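Local coordinates for ferrichrome ABC transporter substrate-binding protein (Staphylococcus pseudintermedius, PDB 5FLY) that probably binds the iron-bearing siderophore ferrichrome outside the cell membrane and hands it to an ABC transporter for import, at residues Lys223-Ala228 / Asn251-Val256; Arg27-Ala32 / Ala78-Asp83; Lys146-His151 / Lys274-Leu279; Asp155-Ile160 / Gln189-Leu194. All blocks are in the same frame, centred on the assembly; numbering follows the deposited sequence.

Contact 1: residues Lys223-Ala228 / Asn251-Val256; sequences KAKDAA and NVDSSV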
loop_
_atom_site.group_PDB
_atom_site.type_symbol
_atom_site.label_atom_id
_atom_site.label_comp_id
_atom_site.label_asym_id
_atom_site.label_seq_id
_atom_site.Cartn_x
_atom_site.Cartn_y
_atom_site.Cartn_z
ATOM N N LYS A 223 -4.840 2.679 13.113
ATOM C CA LYS A 223 -4.972 1.701 14.189
ATOM C C LYS A 223 -6.137 0.769 13.932
ATOM O O LYS A 223 -7.019 1.050 13.110
ATOM C CB LYS A 223 -5.159 2.393 15.537
ATOM C CG LYS A 223 -6.427 3.245 15.628
ATOM C CD LYS A 223 -6.596 3.871 17.015
ATOM C CE LYS A 223 -6.980 2.828 18.061
ATOM N NZ LYS A 223 -8.371 2.341 17.890
ATOM N N ALA A 224 -6.129 -0.356 14.630
ATOM C CA ALA A 224 -7.249 -1.280 14.541
ATOM C C ALA A 224 -8.489 -0.680 15.174
ATOM O O ALA A 224 -8.431 -0.023 16.202
ATOM C CB ALA A 224 -6.911 -2.595 15.205
ATOM N N LYS A 225 -9.631 -0.937 14.553
ATOM C CA LYS A 225 -10.895 -0.413 15.041
ATOM C C LYS A 225 -11.184 -0.898 16.462
ATOM O O LYS A 225 -11.732 -0.153 17.272
ATOM C CB LYS A 225 -12.019 -0.826 14.089
ATOM C CG LYS A 225 -13.082 0.230 13.860
ATOM C CD LYS A 225 -13.905 -0.125 12.622
ATOM C CE LYS A 225 -15.028 0.866 12.359
ATOM N NZ LYS A 225 -15.697 0.567 11.055
ATOM N N ASP A 226 -10.780 -2.129 16.776
ATOM C CA ASP A 226 -11.093 -2.732 18.078
ATOM C C ASP A 226 -10.020 -2.488 19.148
ATOM O O ASP A 226 -10.148 -2.959 20.283
ATOM C CB ASP A 226 -11.333 -4.242 17.919
ATOM C CG ASP A 226 -10.066 -5.020 17.550
ATOM O OD1 ASP A 226 -9.084 -4.406 17.079
ATOM O OD2 ASP A 226 -10.061 -6.263 17.727
ATOM N N ALA A 227 -8.975 -1.743 18.796
ATOM C CA ALA A 227 -7.937 -1.383 19.753
ATOM C C ALA A 227 -8.359 -0.176 20.590
ATOM O O ALA A 227 -9.012 0.743 20.088
ATOM C CB ALA A 227 -6.640 -1.096 19.022
ATOM N N ALA A 228 -7.966 -0.164 21.863
ATOM C CA ALA A 228 -8.166 1.007 22.712
ATOM C C ALA A 228 -7.268 2.130 22.230
ATOM O O ALA A 228 -6.357 1.898 21.437
ATOM C CB ALA A 228 -7.866 0.688 24.166
ATOM N N ASN A 251 -7.844 9.505 13.605
ATOM C CA ASN A 251 -7.512 8.105 13.394
ATOM C C ASN A 251 -8.141 7.556 12.133
ATOM O O ASN A 251 -9.226 7.985 11.713
ATOM C CB ASN A 251 -7.979 7.240 14.563
ATOM C CG ASN A 251 -7.405 7.679 15.894
ATOM O OD1 ASN A 251 -6.311 8.217 15.963
ATOM N ND2 ASN A 251 -8.141 7.417 16.965
ATOM N N VAL A 252 -7.457 6.591 11.536
ATOM C CA VAL A 252 -8.029 5.811 10.446
ATOM C C VAL A 252 -7.879 4.311 10.732
ATOM O O VAL A 252 -7.064 3.909 11.547
ATOM C CB VAL A 252 -7.364 6.145 9.095
ATOM C CG1 VAL A 252 -7.554 7.625 8.730
ATOM C CG2 VAL A 252 -5.887 5.799 9.131
ATOM N N ASP A 253 -8.661 3.498 10.018
ATOM C CA ASP A 253 -8.712 2.045 10.180
ATOM C C ASP A 253 -7.539 1.391 9.464
ATOM O O ASP A 253 -7.518 1.340 8.238
ATOM C CB ASP A 253 -10.046 1.516 9.629
ATOM C CG ASP A 253 -10.237 0.024 9.843
ATOM O OD1 ASP A 253 -9.253 -0.728 9.973
ATOM O OD2 ASP A 253 -11.408 -0.407 9.846
ATOM N N SER A 254 -6.568 0.881 10.220
ATOM C CA SER A 254 -5.354 0.373 9.602
ATOM C C SER A 254 -5.618 -0.800 8.655
ATOM O O SER A 254 -4.943 -0.903 7.639
ATOM C CB SER A 254 -4.329 -0.024 10.671
ATOM O OG SER A 254 -4.869 -0.931 11.593
ATOM N N SER A 255 -6.603 -1.652 8.948
ATOM C CA SER A 255 -6.846 -2.831 8.111
ATOM C C SER A 255 -7.351 -2.413 6.735
ATOM O O SER A 255 -7.152 -3.137 5.765
ATOM C CB SER A 255 -7.832 -3.789 8.775
ATOM O OG SER A 255 -9.155 -3.287 8.787
ATOM N N VAL A 256 -8.005 -1.254 6.665
ATOM C CA VAL A 256 -8.445 -0.702 5.392
ATOM C C VAL A 256 -7.277 -0.035 4.676
ATOM O O VAL A 256 -7.152 -0.120 3.456
ATOM C CB VAL A 256 -9.585 0.325 5.598
ATOM C CG1 VAL A 256 -9.838 1.147 4.330
ATOM C CG2 VAL A 256 -10.855 -0.388 6.022
HETATM O O HOH W 1 -9.586 -2.542 12.222
#
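K223 is clamped to the 251-256 segment by two nearly straight backbone hydrogen bonds. Its N-H gives to V252 O at 3.0 Å, almost in line with that carbonyl, while S254 N gives to K223 O at 2.9 Å from well above the carbonyl plane. D253 CA adds a C-H contact to the same K223 O. The hydroxyl of S254 lies against this peptide: with OG tucked between its own N and carbonyl carbon (chi1 55°), OG comes to 3.2 Å from K223 C without forming a hydrogen bond to K223 O or A224 N.

Further out, the K223 chain passes CD obliquely across the N251 amide, whose OD1 is held by Q233. Bends at chi3 and chi4 then curl the ammonium back, and NZ donates to A224 O (2.9 Å) and A227 O (2.8 Å). A224 O also receives A227 N, from the opposite face, so the lysine braces both ends of a type I turn.

D253 caps the following helix: S255 N and S255 OG reach its OD1 from the same face, and a water joins OD1 to K225 N. K225 NZ stays 4.6 Å from D253 OD2, beyond a salt bridge. Parallel strand pairing that ends in an N-capped helix is found here at the edge of the C-terminal sheet of a class III solute-binding protein, with the S254 side chain about 7 Å from the bound polyether.

Contact 2: residues Arg27-Ala32 / Ala78-Asp83; sequences RIVVMA and ASLKPD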
loop_
_atom_site.group_PDB
_atom_site.type_symbol
_atom_site.label_atom_id
_atom_site.label_comp_id
_atom_site.label_asym_id
_atom_site.label_seq_id
_atom_site.Cartn_x
_atom_site.Cartn_y
_atom_site.Cartn_z
ATOM N N ARG A 27 -3.619 -18.972 -14.727
ATOM C CA ARG A 27 -3.744 -19.510 -13.375
ATOM C C ARG A 27 -2.682 -18.872 -12.491
ATOM O O ARG A 27 -1.641 -19.456 -12.239
ATOM C CB ARG A 27 -3.608 -21.039 -13.364
ATOM C CG ARG A 27 -4.684 -21.767 -14.157
ATOM C CD ARG A 27 -4.608 -23.278 -13.955
ATOM N NE ARG A 27 -4.915 -23.656 -12.582
ATOM C CZ ARG A 27 -6.141 -23.711 -12.072
ATOM N NH1 ARG A 27 -7.180 -23.403 -12.827
ATOM N NH2 ARG A 27 -6.323 -24.048 -10.802
ATOM N N ILE A 28 -2.981 -17.670 -12.016
ATOM C CA ILE A 28 -2.056 -16.895 -11.197
ATOM C C ILE A 28 -2.325 -17.155 -9.731
ATOM O O ILE A 28 -3.472 -17.132 -9.296
ATOM C CB ILE A 28 -2.184 -15.380 -11.448
ATOM C CG1 ILE A 28 -2.073 -15.066 -12.934
ATOM C CG2 ILE A 28 -1.116 -14.606 -10.658
ATOM C CD1 ILE A 28 -2.189 -13.579 -13.256
ATOM N N VAL A 29 -1.271 -17.415 -8.968
ATOM C CA VAL A 29 -1.368 -17.442 -7.517
ATOM C C VAL A 29 -0.622 -16.234 -7.003
ATOM O O VAL A 29 0.559 -16.075 -7.286
ATOM C CB VAL A 29 -0.795 -18.741 -6.929
ATOM C CG1 VAL A 29 -0.649 -18.640 -5.396
ATOM C CG2 VAL A 29 -1.675 -19.916 -7.351
ATOM N N VAL A 30 -1.333 -15.358 -6.298
ATOM C CA VAL A 30 -0.729 -14.140 -5.771
ATOM C C VAL A 30 -0.464 -14.298 -4.270
ATOM O O VAL A 30 -1.380 -14.177 -3.453
ATOM C CB VAL A 30 -1.634 -12.913 -6.039
ATOM C CG1 VAL A 30 -0.956 -11.630 -5.587
ATOM C CG2 VAL A 30 -2.020 -12.836 -7.513
ATOM N N MET A 31 0.786 -14.596 -3.923
ATOM C CA MET A 31 1.174 -14.779 -2.522
ATOM C C MET A 31 1.508 -13.460 -1.824
ATOM O O MET A 31 1.502 -13.390 -0.594
ATOM C CB MET A 31 2.370 -15.718 -2.414
ATOM C CG MET A 31 2.060 -17.154 -2.767
ATOM S SD MET A 31 0.606 -17.816 -1.895
ATOM C CE MET A 31 1.051 -17.537 -0.191
ATOM N N ALA A 32 1.840 -12.434 -2.598
ATOM C CA ALA A 32 2.141 -11.119 -2.050
ATOM C C ALA A 32 0.874 -10.242 -2.108
ATOM O O ALA A 32 0.457 -9.822 -3.193
ATOM C CB ALA A 32 3.278 -10.475 -2.816
ATOM N N ALA A 78 1.288 -25.439 -5.124
ATOM C CA ALA A 78 1.482 -26.479 -6.119
ATOM C C ALA A 78 0.143 -27.122 -6.500
ATOM O O ALA A 78 -0.113 -27.375 -7.677
ATOM C CB ALA A 78 2.467 -27.522 -5.602
ATOM N N SER A 79 -0.718 -27.362 -5.516
ATOM C CA SER A 79 -1.996 -28.032 -5.784
ATOM C C SER A 79 -2.899 -27.220 -6.708
ATOM O O SER A 79 -3.811 -27.773 -7.306
ATOM C CB SER A 79 -2.739 -28.322 -4.486
ATOM O OG SER A 79 -3.341 -27.165 -3.949
ATOM N N LEU A 80 -2.651 -25.916 -6.815
ATOM C CA LEU A 80 -3.482 -25.056 -7.655
ATOM C C LEU A 80 -2.991 -25.033 -9.109
ATOM O O LEU A 80 -3.590 -24.385 -9.961
ATOM C CB LEU A 80 -3.527 -23.637 -7.080
ATOM C CG LEU A 80 -4.361 -23.466 -5.805
ATOM C CD1 LEU A 80 -4.147 -22.090 -5.156
ATOM C CD2 LEU A 80 -5.859 -23.723 -6.075
ATOM N N LYS A 81 -1.901 -25.748 -9.386
ATOM C CA LYS A 81 -1.350 -25.830 -10.736
ATOM C C LYS A 81 -1.250 -24.471 -11.429
ATOM O O LYS A 81 -1.782 -24.280 -12.528
ATOM C CB LYS A 81 -2.200 -26.776 -11.584
ATOM C CG LYS A 81 -2.404 -28.144 -10.955
ATOM C CD LYS A 81 -1.081 -28.870 -10.719
ATOM C CE LYS A 81 -1.312 -30.264 -10.143
ATOM N NZ LYS A 81 -2.178 -31.085 -11.032
ATOM N N PRO A 82 -0.553 -23.523 -10.798
ATOM C CA PRO A 82 -0.388 -22.183 -11.361
ATOM C C PRO A 82 0.449 -22.165 -12.641
ATOM O O PRO A 82 1.287 -23.056 -12.821
ATOM C CB PRO A 82 0.342 -21.421 -10.244
ATOM C CG PRO A 82 1.062 -22.477 -9.473
ATOM C CD PRO A 82 0.219 -23.700 -9.550
ATOM N N ASP A 83 0.229 -21.187 -13.512
ATOM C CA ASP A 83 1.189 -20.937 -14.588
ATOM C C ASP A 83 2.017 -19.682 -14.293
ATOM O O ASP A 83 2.934 -19.353 -15.044
ATOM C CB ASP A 83 0.495 -20.855 -15.962
ATOM C CG ASP A 83 -0.504 -19.713 -16.098
ATOM O OD1 ASP A 83 -0.783 -18.970 -15.137
ATOM O OD2 ASP A 83 -1.035 -19.581 -17.233
#
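R27 grips the L80 carbonyl side-on, NE at 3.0 Å and NH2 at 2.9 Å from L80 O, with that oxygen in the guanidinium plane. The bend at chi3 (66°) turns NE towards the 80-81 backbone, where K81 O accepts a further, weak bond from NE. A charged group thus collects the carbonyls of L80 and K81, just past helix 74-79, where K81 takes a positive phi.

A second tight part lies at the arginine backbone. D83 N gives to R27 O at 2.8 Å, and R27 N returns a bond to D83 OD1 at 2.9 Å, meeting the carboxylate from above its plane. D83 CG stands between its own N and carbonyl carbon (chi1 63°), which brings CG to 3.5 Å from R27 N; OD2 is taken by K26 N. Beside this polar clasp, V29 CG2 rests on P82 CB at 3.8 Å and meets L80 CD1 at 4.0 Å, the valine and leucine crossing at about a right angle.

Packing is looser on the solvent side, where the exposed K81 chain leads away from R27 and only its CB comes near NE. Inward, strand 28-30 runs between strands 46-50 and 84-88 of a parallel sheet: I28 pairs with V47, V29 with L84 and I86, and D83 stands just ahead of strand 84-88.

Contact 3: residues Lys146-His151 / Lys274-Leu279; sequences KDIKAH and KQLLAL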
loop_
_atom_site.group_PDB
_atom_site.type_symbol
_atom_site.label_atom_id
_atom_site.label_comp_id
_atom_site.label_asym_id
_atom_site.label_seq_id
_atom_site.Cartn_x
_atom_site.Cartn_y
_atom_site.Cartn_z
ATOM N N LYS A 146 -6.304 20.446 -4.658
ATOM C CA LYS A 146 -6.651 21.856 -4.642
ATOM C C LYS A 146 -7.690 22.142 -3.562
ATOM O O LYS A 146 -7.586 23.158 -2.860
ATOM C CB LYS A 146 -7.176 22.295 -6.003
ATOM C CG LYS A 146 -6.162 22.171 -7.124
ATOM C CD LYS A 146 -6.799 22.422 -8.482
ATOM C CE LYS A 146 -5.807 22.199 -9.606
ATOM N NZ LYS A 146 -6.471 22.304 -10.929
ATOM N N ASP A 147 -8.680 21.258 -3.435
ATOM C CA ASP A 147 -9.750 21.426 -2.447
ATOM C C ASP A 147 -9.185 21.375 -1.028
ATOM O O ASP A 147 -9.556 22.178 -0.169
ATOM C CB ASP A 147 -10.831 20.354 -2.580
ATOM C CG ASP A 147 -11.543 20.377 -3.924
ATOM O OD1 ASP A 147 -11.501 21.412 -4.616
ATOM O OD2 ASP A 147 -12.153 19.347 -4.287
ATOM N N ILE A 148 -8.317 20.398 -0.778
ATOM C CA ILE A 148 -7.713 20.230 0.544
ATOM C C ILE A 148 -6.745 21.362 0.895
ATOM O O ILE A 148 -6.759 21.876 2.009
ATOM C CB ILE A 148 -6.969 18.872 0.638
ATOM C CG1 ILE A 148 -7.976 17.720 0.551
ATOM C CG2 ILE A 148 -6.175 18.765 1.938
ATOM C CD1 ILE A 148 -7.341 16.381 0.166
ATOM N N LYS A 149 -5.916 21.780 -0.047
ATOM C CA LYS A 149 -4.940 22.823 0.247
ATOM C C LYS A 149 -5.617 24.191 0.415
ATOM O O LYS A 149 -5.146 25.040 1.173
ATOM C CB LYS A 149 -3.869 22.870 -0.850
ATOM C CG LYS A 149 -2.880 21.709 -0.745
ATOM C CD LYS A 149 -1.781 21.740 -1.793
ATOM C CE LYS A 149 -0.822 20.585 -1.592
ATOM N NZ LYS A 149 0.293 20.605 -2.571
ATOM N N ALA A 150 -6.737 24.388 -0.263
ATOM C CA ALA A 150 -7.507 25.619 -0.094
ATOM C C ALA A 150 -8.089 25.686 1.319
ATOM O O ALA A 150 -8.222 26.767 1.899
ATOM C CB ALA A 150 -8.620 25.693 -1.126
ATOM N N HIS A 151 -8.429 24.521 1.868
ATOM C CA HIS A 151 -9.046 24.450 3.186
ATOM C C HIS A 151 -8.013 24.553 4.304
ATOM O O HIS A 151 -8.206 25.284 5.285
ATOM C CB HIS A 151 -9.836 23.147 3.331
ATOM C CG HIS A 151 -10.483 22.992 4.670
ATOM N ND1 HIS A 151 -11.414 23.889 5.152
ATOM C CD2 HIS A 151 -10.319 22.060 5.638
ATOM C CE1 HIS A 151 -11.795 23.511 6.360
ATOM N NE2 HIS A 151 -11.148 22.403 6.676
ATOM N N LYS A 274 -12.490 13.381 2.964
ATOM C CA LYS A 274 -13.599 13.712 3.859
ATOM C C LYS A 274 -13.082 14.195 5.210
ATOM O O LYS A 274 -13.524 15.227 5.729
ATOM C CB LYS A 274 -14.526 12.507 4.057
ATOM C CG LYS A 274 -15.614 12.737 5.114
ATOM C CD LYS A 274 -16.725 11.695 5.028
ATOM C CE LYS A 274 -16.250 10.314 5.418
ATOM N NZ LYS A 274 -15.853 10.248 6.849
ATOM N N GLN A 275 -12.148 13.452 5.784
ATOM C CA GLN A 275 -11.689 13.775 7.121
ATOM C C GLN A 275 -10.818 15.042 7.108
ATOM O O GLN A 275 -10.887 15.841 8.032
ATOM C CB GLN A 275 -10.938 12.586 7.742
ATOM C CG GLN A 275 -11.846 11.390 8.018
ATOM C CD GLN A 275 -11.347 10.494 9.142
ATOM O OE1 GLN A 275 -11.189 10.935 10.277
ATOM N NE2 GLN A 275 -11.107 9.221 8.830
ATOM N N LEU A 276 -10.045 15.250 6.043
ATOM C CA LEU A 276 -9.218 16.449 5.950
ATOM C C LEU A 276 -10.082 17.704 5.794
ATOM O O LEU A 276 -9.798 18.732 6.406
ATOM C CB LEU A 276 -8.215 16.333 4.792
ATOM C CG LEU A 276 -7.072 15.350 5.040
ATOM C CD1 LEU A 276 -6.339 15.002 3.763
ATOM C CD2 LEU A 276 -6.095 15.931 6.048
ATOM N N LEU A 277 -11.128 17.613 4.978
ATOM C CA LEU A 277 -11.985 18.774 4.744
ATOM C C LEU A 277 -12.882 19.065 5.953
ATOM O O LEU A 277 -13.383 20.184 6.093
ATOM C CB LEU A 277 -12.829 18.569 3.491
ATOM C CG LEU A 277 -12.113 18.625 2.143
ATOM C CD1 LEU A 277 -13.101 18.423 1.029
ATOM C CD2 LEU A 277 -11.344 19.929 1.954
ATOM N N ALA A 278 -13.060 18.071 6.823
ATOM C CA ALA A 278 -13.893 18.219 8.028
ATOM C C ALA A 278 -13.133 18.873 9.180
ATOM O O ALA A 278 -13.736 19.306 10.177
ATOM C CB ALA A 278 -14.423 16.867 8.456
ATOM N N LEU A 279 -11.815 18.940 9.045
ATOM C CA LEU A 279 -10.972 19.567 10.058
ATOM C C LEU A 279 -11.339 21.042 10.230
ATOM O O LEU A 279 -11.727 21.704 9.265
ATOM C CB LEU A 279 -9.482 19.434 9.699
ATOM C CG LEU A 279 -8.875 18.025 9.710
ATOM C CD1 LEU A 279 -7.406 18.098 9.332
ATOM C CD2 LEU A 279 -9.045 17.378 11.063
#
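H151 reaches across to L277 and L279, joining the ends of two neighbouring helices. Its CG is anti to the backbone N (chi1 179°), which carries CG towards helix 262-278. CB starts the contact, 3.8 Å from L277 CD2, and CG passes the same methyl a little farther off. Beyond it, CD2 lies 3.5 Å from L276 O, which sits at the ring edge near its plane, while CE1 flanks L279 O. At the tip NE2 donates to L279 O at 2.7 Å, with the acceptor in the ring plane and an N-H...O angle of 154°; the bond requires a proton on NE2. L277 O lies over one ring face, too poorly angled to bond although only 3.2 Å from NE2.

Helix 127-152 is the long helix that links the two lobes of class III solute-binding proteins, and here helix 262-278 runs beside it, the local axes 9.5 Å apart and inclined at 24°. One turn before the histidine, I148 CD1 meets L276 CD1 at 4.0 Å in an oblique crossing. L277 CD2 also covers D147 O at 3.6 Å. The D147 carboxylate bonds Q143 through OD1 and forms a salt bridge to K273 through OD2.

Contact 4: residues Asp155-Ile160 / Gln189-Leu194; sequences DTSVTI and QMPKAL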
loop_
_atom_site.group_PDB
_atom_site.type_symbol
_atom_site.label_atom_id
_atom_site.label_comp_id
_atom_site.label_asym_id
_atom_site.label_seq_id
_atom_site.Cartn_x
_atom_site.Cartn_y
_atom_site.Cartn_z
ATOM N N ASP A 155 0.947 24.736 2.243
ATOM C CA ASP A 155 2.192 24.150 2.746
ATOM C C ASP A 155 1.944 23.104 3.828
ATOM O O ASP A 155 2.875 22.655 4.501
ATOM C CB ASP A 155 3.110 25.250 3.280
ATOM C CG ASP A 155 3.486 26.267 2.204
ATOM O OD1 ASP A 155 3.401 25.932 1.000
ATOM O OD2 ASP A 155 3.872 27.401 2.563
ATOM N N THR A 156 0.688 22.697 3.966
ATOM C CA THR A 156 0.287 21.757 5.020
ATOM C C THR A 156 1.117 20.478 4.957
ATOM O O THR A 156 1.222 19.866 3.895
ATOM C CB THR A 156 -1.220 21.400 4.908
ATOM O OG1 THR A 156 -2.012 22.590 5.049
ATOM C CG2 THR A 156 -1.639 20.422 5.997
ATOM N N SER A 157 1.714 20.102 6.090
ATOM C CA SER A 157 2.440 18.848 6.209
ATOM C C SER A 157 1.622 17.816 6.980
ATOM O O SER A 157 0.704 18.151 7.726
ATOM C CB SER A 157 3.783 19.039 6.910
ATOM O OG SER A 157 3.613 19.327 8.293
ATOM N N VAL A 158 1.965 16.552 6.792
ATOM C CA VAL A 158 1.232 15.467 7.455
ATOM C C VAL A 158 2.210 14.369 7.867
ATOM O O VAL A 158 3.244 14.141 7.227
ATOM C CB VAL A 158 0.102 14.903 6.548
ATOM C CG1 VAL A 158 0.645 14.389 5.254
ATOM C CG2 VAL A 158 -0.708 13.818 7.280
ATOM N N THR A 159 1.874 13.747 8.990
ATOM C CA THR A 159 2.590 12.620 9.560
ATOM C C THR A 159 1.635 11.453 9.703
ATOM O O THR A 159 0.507 11.646 10.174
ATOM C CB THR A 159 3.158 12.979 10.945
ATOM O OG1 THR A 159 4.117 14.035 10.798
ATOM C CG2 THR A 159 3.789 11.747 11.630
ATOM N N ILE A 160 2.063 10.261 9.281
ATOM C CA ILE A 160 1.286 9.043 9.493
ATOM C C ILE A 160 1.984 8.184 10.523
ATOM O O ILE A 160 3.110 7.724 10.296
ATOM C CB ILE A 160 1.096 8.203 8.199
ATOM C CG1 ILE A 160 0.584 9.058 7.040
ATOM C CG2 ILE A 160 0.138 7.052 8.463
ATOM C CD1 ILE A 160 0.809 8.425 5.696
ATOM N N GLN A 189 2.932 17.951 2.240
ATOM C CA GLN A 189 4.336 17.900 2.605
ATOM C C GLN A 189 4.614 16.877 3.685
ATOM O O GLN A 189 3.765 16.577 4.523
ATOM C CB GLN A 189 4.820 19.266 3.087
ATOM C CG GLN A 189 4.495 20.424 2.152
ATOM C CD GLN A 189 4.841 20.137 0.707
ATOM O OE1 GLN A 189 3.963 20.121 -0.165
ATOM N NE2 GLN A 189 6.124 19.922 0.438
ATOM N N MET A 190 5.826 16.349 3.648
ATOM C CA MET A 190 6.323 15.497 4.715
ATOM C C MET A 190 7.323 16.293 5.538
ATOM O O MET A 190 8.237 16.896 4.975
ATOM C CB MET A 190 6.974 14.240 4.155
ATOM C CG MET A 190 7.451 13.278 5.233
ATOM S SD MET A 190 8.174 11.814 4.492
ATOM C CE MET A 190 6.685 10.927 4.032
ATOM N N PRO A 191 7.152 16.307 6.878
ATOM C CA PRO A 191 8.128 16.996 7.725
ATOM C C PRO A 191 9.537 16.476 7.464
ATOM O O PRO A 191 9.730 15.264 7.282
ATOM C CB PRO A 191 7.664 16.663 9.142
ATOM C CG PRO A 191 6.200 16.394 9.000
ATOM C CD PRO A 191 6.052 15.723 7.669
ATOM N N LYS A 192 10.498 17.391 7.415
ATOM C CA LYS A 192 11.879 17.035 7.084
ATOM C C LYS A 192 12.447 15.896 7.940
ATOM O O LYS A 192 13.094 14.989 7.414
ATOM C CB LYS A 192 12.769 18.272 7.208
ATOM C CG LYS A 192 14.262 18.028 6.974
ATOM C CD LYS A 192 14.560 17.449 5.610
ATOM C CE LYS A 192 16.049 17.481 5.300
ATOM N NZ LYS A 192 16.343 16.770 4.032
ATOM N N ALA A 193 12.198 15.926 9.246
ATOM C CA ALA A 193 12.780 14.915 10.127
ATOM C C ALA A 193 12.230 13.535 9.801
ATOM O O ALA A 193 12.935 12.528 9.898
ATOM C CB ALA A 193 12.524 15.253 11.583
ATOM N N LEU A 194 10.956 13.507 9.431
ATOM C CA LEU A 194 10.264 12.274 9.086
ATOM C C LEU A 194 10.771 11.754 7.740
ATOM O O LEU A 194 11.001 10.562 7.571
ATOM C CB LEU A 194 8.755 12.517 9.044
ATOM C CG LEU A 194 7.902 11.328 8.607
ATOM C CD1 LEU A 194 8.227 10.075 9.423
ATOM C CD2 LEU A 194 6.421 11.673 8.725
#
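S157 faces Q189 across a single backbone bridge, flanked by hydrogen bonds from Q189 N to T156 O (3.1 Å) and from V158 N to Q189 O (2.9 Å). S157 CA also makes a C-H...O contact with Q189 O. The serine places OG between its N and carbonyl carbon (chi1 70°), where the hydroxyl bonds D217 N and stands 4.0 Å from P191 CG.

Two residues on, T159 splits its two branches. OG1, anti to the carbonyl carbon (chi1 -63°), approaches P191 CG at 3.6 Å and is bonded to Y214 O, while CG2 turns to L194. L194 CG is anti to its backbone N (chi1 176°), and CD2 of its fork lies 3.9 Å from both T159 OG1 and T159 CG2. P191 crosses T159 obliquely, with its CD 3.3 Å from V158 O, an oxygen that Y183 OH also reaches. At the far end Q189 CG, anti to the carbonyl carbon, comes to 3.6 Å from D155 O.

S157 and T159 pair on their other side with V218 and, for T159, I220 of strand 218-223. The 189-194 segment therefore borders strand 158-164 on the flank that strand 167-171 takes up farther along, where L194 packs on A170. V158 rests on V218, I220 and L188, and I160 on helix 179-185.

How the contacts relate
Contacts 1 and 4 reach the same mixed sheet of one lobe, whereas contact 2 belongs to the parallel sheet of the other, its centre about 40 Å from that of contact 4. Contact 3 lies outside the sheets, where two helices run together, and touches contact 1 through Q275 packing on N251 and V252. It adjoins contact 4 in sequence, since helix 127-152 leads into strand 158-164. All four are partly buried, each with buried and exposed residues. Backbone pairing dominates contacts 1 and 4, with a lysine-braced turn in one and proline packing in the other; contacts 2 and 3 each send a nitrogen-bearing side chain to carbonyls near a helix end.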